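PDB 3L76: aspartokinase from Synechocystis, which catalyses the ATP-dependent phosphorylation of L-aspartate to 4-phospho-L-aspartate, the first step from aspartate towards lysine and threonine, and binds lysine and threonine at its ACT domains. Local coordinates for the interface of chains A and B. Residues are numbered along the deposited sequence; one frame, centred on the assembly and turned at random. Chains: chain A/B, Aspartokinase.

Contact 1: the interface of chains A and B. Residues chain A 64-65, 68; chain B 75, 78-79, 82, 94.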
loop_
_atom_site.group_PDB
_atom_site.type_symbol
_atom_site.label_atom_id
_atom_site.label_comp_id
_atom_site.label_asym_id
_atom_site.label_seq_id
_atom_site.Cartn_x
_atom_site.Cartn_y
_atom_site.Cartn_z
ATOM N N ARG A 64 -7.802 -8.890 -7.922
ATOM C CA ARG A 64 -8.079 -8.384 -6.580
ATOM C C ARG A 64 -6.772 -7.918 -5.951
ATOM O O ARG A 64 -6.638 -6.766 -5.523
ATOM C CB ARG A 64 -8.725 -9.461 -5.705
ATOM C CG ARG A 64 -9.414 -8.907 -4.464
ATOM C CD ARG A 64 -9.978 -10.003 -3.561
ATOM N NE ARG A 64 -9.040 -10.385 -2.508
ATOM C CZ ARG A 64 -8.951 -9.790 -1.318
ATOM N NH1 ARG A 64 -9.746 -8.770 -1.009
ATOM N NH2 ARG A 64 -8.058 -10.213 -0.438
ATOM N N GLU A 65 -5.804 -8.825 -5.910
ATOM C CA GLU A 65 -4.473 -8.496 -5.423
ATOM C C GLU A 65 -3.878 -7.314 -6.208
ATOM O O GLU A 65 -3.220 -6.442 -5.627
ATOM C CB GLU A 65 -3.557 -9.729 -5.479
ATOM C CG GLU A 65 -4.205 -11.018 -4.953
ATOM C CD GLU A 65 -4.659 -10.919 -3.499
ATOM O OE1 GLU A 65 -4.235 -9.970 -2.803
ATOM O OE2 GLU A 65 -5.435 -11.794 -3.049
ATOM N N MET A 68 -5.381 -3.774 -5.003
ATOM C CA MET A 68 -4.714 -3.422 -3.754
ATOM C C MET A 68 -3.301 -2.921 -4.037
ATOM O O MET A 68 -2.936 -1.797 -3.675
ATOM C CB MET A 68 -4.652 -4.628 -2.801
ATOM C CG MET A 68 -3.784 -4.389 -1.548
ATOM S SD MET A 68 -3.705 -5.789 -0.395
ATOM C CE MET A 68 -3.644 -7.156 -1.561
ATOM N N GLN B 75 1.162 -3.428 2.764
ATOM C CA GLN B 75 0.089 -3.482 1.792
ATOM C C GLN B 75 0.596 -4.148 0.514
ATOM O O GLN B 75 -0.026 -5.078 0.015
ATOM C CB GLN B 75 -0.469 -2.086 1.523
ATOM C CG GLN B 75 -1.543 -1.656 2.510
ATOM C CD GLN B 75 -2.143 -0.309 2.167
ATOM O OE1 GLN B 75 -2.725 -0.135 1.096
ATOM N NE2 GLN B 75 -2.005 0.654 3.075
ATOM N N ILE B 78 2.082 -8.101 1.391
ATOM C CA ILE B 78 1.050 -9.136 1.456
ATOM C C ILE B 78 0.373 -9.353 0.091
ATOM O O ILE B 78 -0.095 -10.456 -0.223
ATOM C CB ILE B 78 -0.004 -8.851 2.550
ATOM C CG1 ILE B 78 -0.906 -7.686 2.149
ATOM C CG2 ILE B 78 0.677 -8.591 3.904
ATOM C CD1 ILE B 78 -2.107 -7.510 3.063
ATOM N N ALA B 79 0.331 -8.313 -0.733
ATOM C CA ALA B 79 -0.189 -8.482 -2.089
ATOM C C ALA B 79 0.747 -9.385 -2.890
ATOM O O ALA B 79 0.314 -10.371 -3.500
ATOM C CB ALA B 79 -0.380 -7.132 -2.790
ATOM N N SER B 82 0.765 -13.150 -1.520
ATOM C CA SER B 82 -0.452 -13.909 -1.770
ATOM C C SER B 82 -0.606 -14.246 -3.260
ATOM O O SER B 82 -1.172 -15.284 -3.603
ATOM C CB SER B 82 -1.690 -13.193 -1.204
ATOM O OG SER B 82 -2.236 -12.280 -2.132
ATOM N N SER B 94 -5.369 -11.653 0.936
ATOM C CA SER B 94 -4.797 -10.555 1.698
ATOM C C SER B 94 -5.885 -9.791 2.436
ATOM O O SER B 94 -6.798 -9.247 1.813
ATOM C CB SER B 94 -4.018 -9.609 0.781
ATOM O OG SER B 94 -3.000 -10.299 0.080
#
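A:Glu65 reaches from helix 63-87 into a group of hydroxyls on the partner chain, where its OE1, a carboxylate oxygen, meets two serines. B:Ser94 OG donates to A:Glu65 OE1 at 3.2 Å, coming from above the carboxylate plane (38° out of it). B:Ser82 OG, another hydroxyl, lies 3.1 Å from A:Glu65 OE1 and can donate a hydrogen bond to it. The carboxylate gets there because the chain folds at its second torsion (chi2 -59°), bringing the acid over B:Ser82 and B:Ser94.

Within chain B, B:Ser94 OG, on strand 92-96, is also tied to helix 63-87 of its own chain. B:Ser94 OG donates to the backbone carbonyl B:Ile78 O at 2.9 Å, sitting well above that carbonyl's plane, and pairs with B:Ser82 OG at 3.1 Å; either hydroxyl could be the donor in that last pair. A lone hydroxyl hydrogen cannot serve B:Ile78 O and A:Glu65 OE1 fully at once, so the bonds are probably shared or exchanged.

Another polar link uses the guanidinium of A:Arg64. A:Arg64 NH2 donates to the backbone carbonyl B:Ser94 O at 2.8 Å, and the oxygen lies close to the guanidinium plane. On the same side, A:Arg64 NE stands 3.9 Å from A:Glu65 OE2, a long salt bridge that would help hold the acid negative.

Apolar packing falls to A:Met68. Its thioether runs out extended and then turns at the end (chi3 38°), which sets the terminal methyl A:Met68 CE between two partners: B:Ser94 CB at 3.4 Å and B:Ala79 CB at 3.5 Å. The sulfur faces the backbone carbonyl of B:Gln75, with the B:Ile78 tip at the margin.

Together the contacts dock the start of one subunit's helix 63-87 against the later turns of its twin and strand 92-96, joining the amino acid kinase domains of the dimer.

Contact 2: the interface of chains A and B. Residues chain A 16, 19, 80, 83-84; chain B 53-54, 57.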
loop_
_atom_site.group_PDB
_atom_site.type_symbol
_atom_site.label_atom_id
_atom_site.label_comp_id
_atom_site.label_asym_id
_atom_site.label_seq_id
_atom_site.Cartn_x
_atom_site.Cartn_y
_atom_site.Cartn_z
ATOM N N VAL A 16 9.795 14.991 -5.721
ATOM C CA VAL A 16 9.412 15.720 -4.525
ATOM C C VAL A 16 9.288 17.200 -4.840
ATOM O O VAL A 16 8.382 17.876 -4.350
ATOM C CB VAL A 16 10.429 15.507 -3.397
ATOM C CG1 VAL A 16 11.846 15.451 -3.966
ATOM C CG2 VAL A 16 10.293 16.598 -2.337
ATOM N N ILE A 19 6.037 17.855 -6.543
ATOM C CA ILE A 19 4.985 17.755 -5.539
ATOM C C ILE A 19 4.825 19.068 -4.780
ATOM O O ILE A 19 3.711 19.481 -4.464
ATOM C CB ILE A 19 5.256 16.601 -4.558
ATOM C CG1 ILE A 19 4.973 15.270 -5.247
ATOM C CG2 ILE A 19 4.399 16.735 -3.307
ATOM C CD1 ILE A 19 5.177 14.066 -4.367
ATOM N N LEU A 80 2.026 12.305 0.857
ATOM C CA LEU A 80 3.071 13.274 0.561
ATOM C C LEU A 80 2.487 14.649 0.300
ATOM O O LEU A 80 2.859 15.631 0.949
ATOM C CB LEU A 80 3.940 12.811 -0.614
ATOM C CG LEU A 80 5.095 11.917 -0.154
ATOM C CD1 LEU A 80 5.864 12.587 0.978
ATOM C CD2 LEU A 80 4.589 10.574 0.317
ATOM N N LEU A 83 1.012 16.559 3.250
ATOM C CA LEU A 83 2.103 17.020 4.101
ATOM C C LEU A 83 2.728 18.277 3.523
ATOM O O LEU A 83 2.995 19.245 4.243
ATOM C CB LEU A 83 3.180 15.943 4.225
ATOM C CG LEU A 83 2.884 14.795 5.184
ATOM C CD1 LEU A 83 4.006 13.774 5.134
ATOM C CD2 LEU A 83 2.674 15.321 6.598
ATOM N N ALA A 84 2.972 18.242 2.217
ATOM C CA ALA A 84 3.546 19.368 1.492
ATOM C C ALA A 84 2.665 20.612 1.583
ATOM O O ALA A 84 3.171 21.732 1.657
ATOM C CB ALA A 84 3.764 18.985 0.038
ATOM N N LEU B 53 11.820 10.316 1.810
ATOM C CA LEU B 53 10.922 11.173 1.035
ATOM C C LEU B 53 10.172 12.198 1.890
ATOM O O LEU B 53 10.248 13.404 1.642
ATOM C CB LEU B 53 9.910 10.320 0.261
ATOM C CG LEU B 53 10.333 9.827 -1.127
ATOM C CD1 LEU B 53 11.645 9.029 -1.061
ATOM C CD2 LEU B 53 9.203 9.018 -1.793
ATOM N N ALA B 54 9.443 11.720 2.892
ATOM C CA ALA B 54 8.676 12.618 3.743
ATOM C C ALA B 54 9.563 13.701 4.355
ATOM O O ALA B 54 9.148 14.851 4.480
ATOM C CB ALA B 54 7.941 11.841 4.826
ATOM N N ILE B 57 10.080 17.011 2.702
ATOM C CA ILE B 57 8.866 17.813 2.551
ATOM C C ILE B 57 8.549 18.667 3.782
ATOM O O ILE B 57 8.270 19.860 3.662
ATOM C CB ILE B 57 7.656 16.946 2.149
ATOM C CG1 ILE B 57 7.687 16.694 0.644
ATOM C CG2 ILE B 57 6.345 17.619 2.533
ATOM C CD1 ILE B 57 6.477 15.946 0.143
#
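The backbone nitrogen A:Ala84 N sits 2.9 Å from the carbonyl oxygen A:Leu80 O, the four-residue spacing of helix 63-87, and B:Ile57 of the partner lies over this stretch of backbone. The branch methyl B:Ile57 CG2 comes within 3.4 Å of A:Ala84 N, while the terminal methyl B:Ile57 CD1 stands 3.7 Å from A:Leu80 O. A:Ala84 probably allows this approach, its small side chain putting little between the isoleucine and the helix backbone: B:Ile57 CG2 is 3.5 Å from A:Ala84 CA.

B:Ile57 follows the end of helix 46-55 in chain B, and buries more surface against the partner than the other residues of this patch. Its torsions divide the work between the two branches. With CG2 anti to the backbone N and CG1 anti to the carbonyl carbon (chi1 -82°), CG2 points at the A:Leu83 and A:Ala84 turn, while the extended second torsion carries CD1 deeper, towards A:Leu80 and A:Ile19.

A:Leu80 meets it nearly at a right angle, A:Leu80 CD1 touching B:Ile57 CD1 at 3.5 Å. A:Leu80 CD1 also reaches the backbone of helix 46-55, 3.9 Å from B:Ala54 CA, so A:Leu80 fits between the helix end and the isoleucine. B:Leu53 lies a little further off and extends the apolar surface.

Helix 16-31 closes the far side. A:Val16 and B:Ile57 lie alongside with their side chains pointing opposite ways, A:Val16 CG2 standing 4.0 Å from B:Ile57 CG1, whereas A:Ile19 comes in across B:Ile57, roughly perpendicular to it, and meets CD1 through its own CG2.

The result is an apolar socket built from helices 16-31 and 63-87 of one subunit, holding an isoleucine of the other. It buries hydrophobic surface between the two amino acid kinase domains and probably helps fix their relative placement in the dimer.

About 26 Å separates the centres of contact 1 and contact 2, and helix 63-87 spans that gap. Chain A uses the beginning of this helix in contact 1 and its later turns in contact 2, while chain B supplies its own helix 63-87 and strand 92-96 to the first and the end of helix 46-55 to the second. Two-fold symmetry repeats both with the chains exchanged. Mixed polar and apolar contacts at contact 1 and apolar packing at contact 2 thus support the helix at well-separated points, which should resist rocking of the kinase domains against each other.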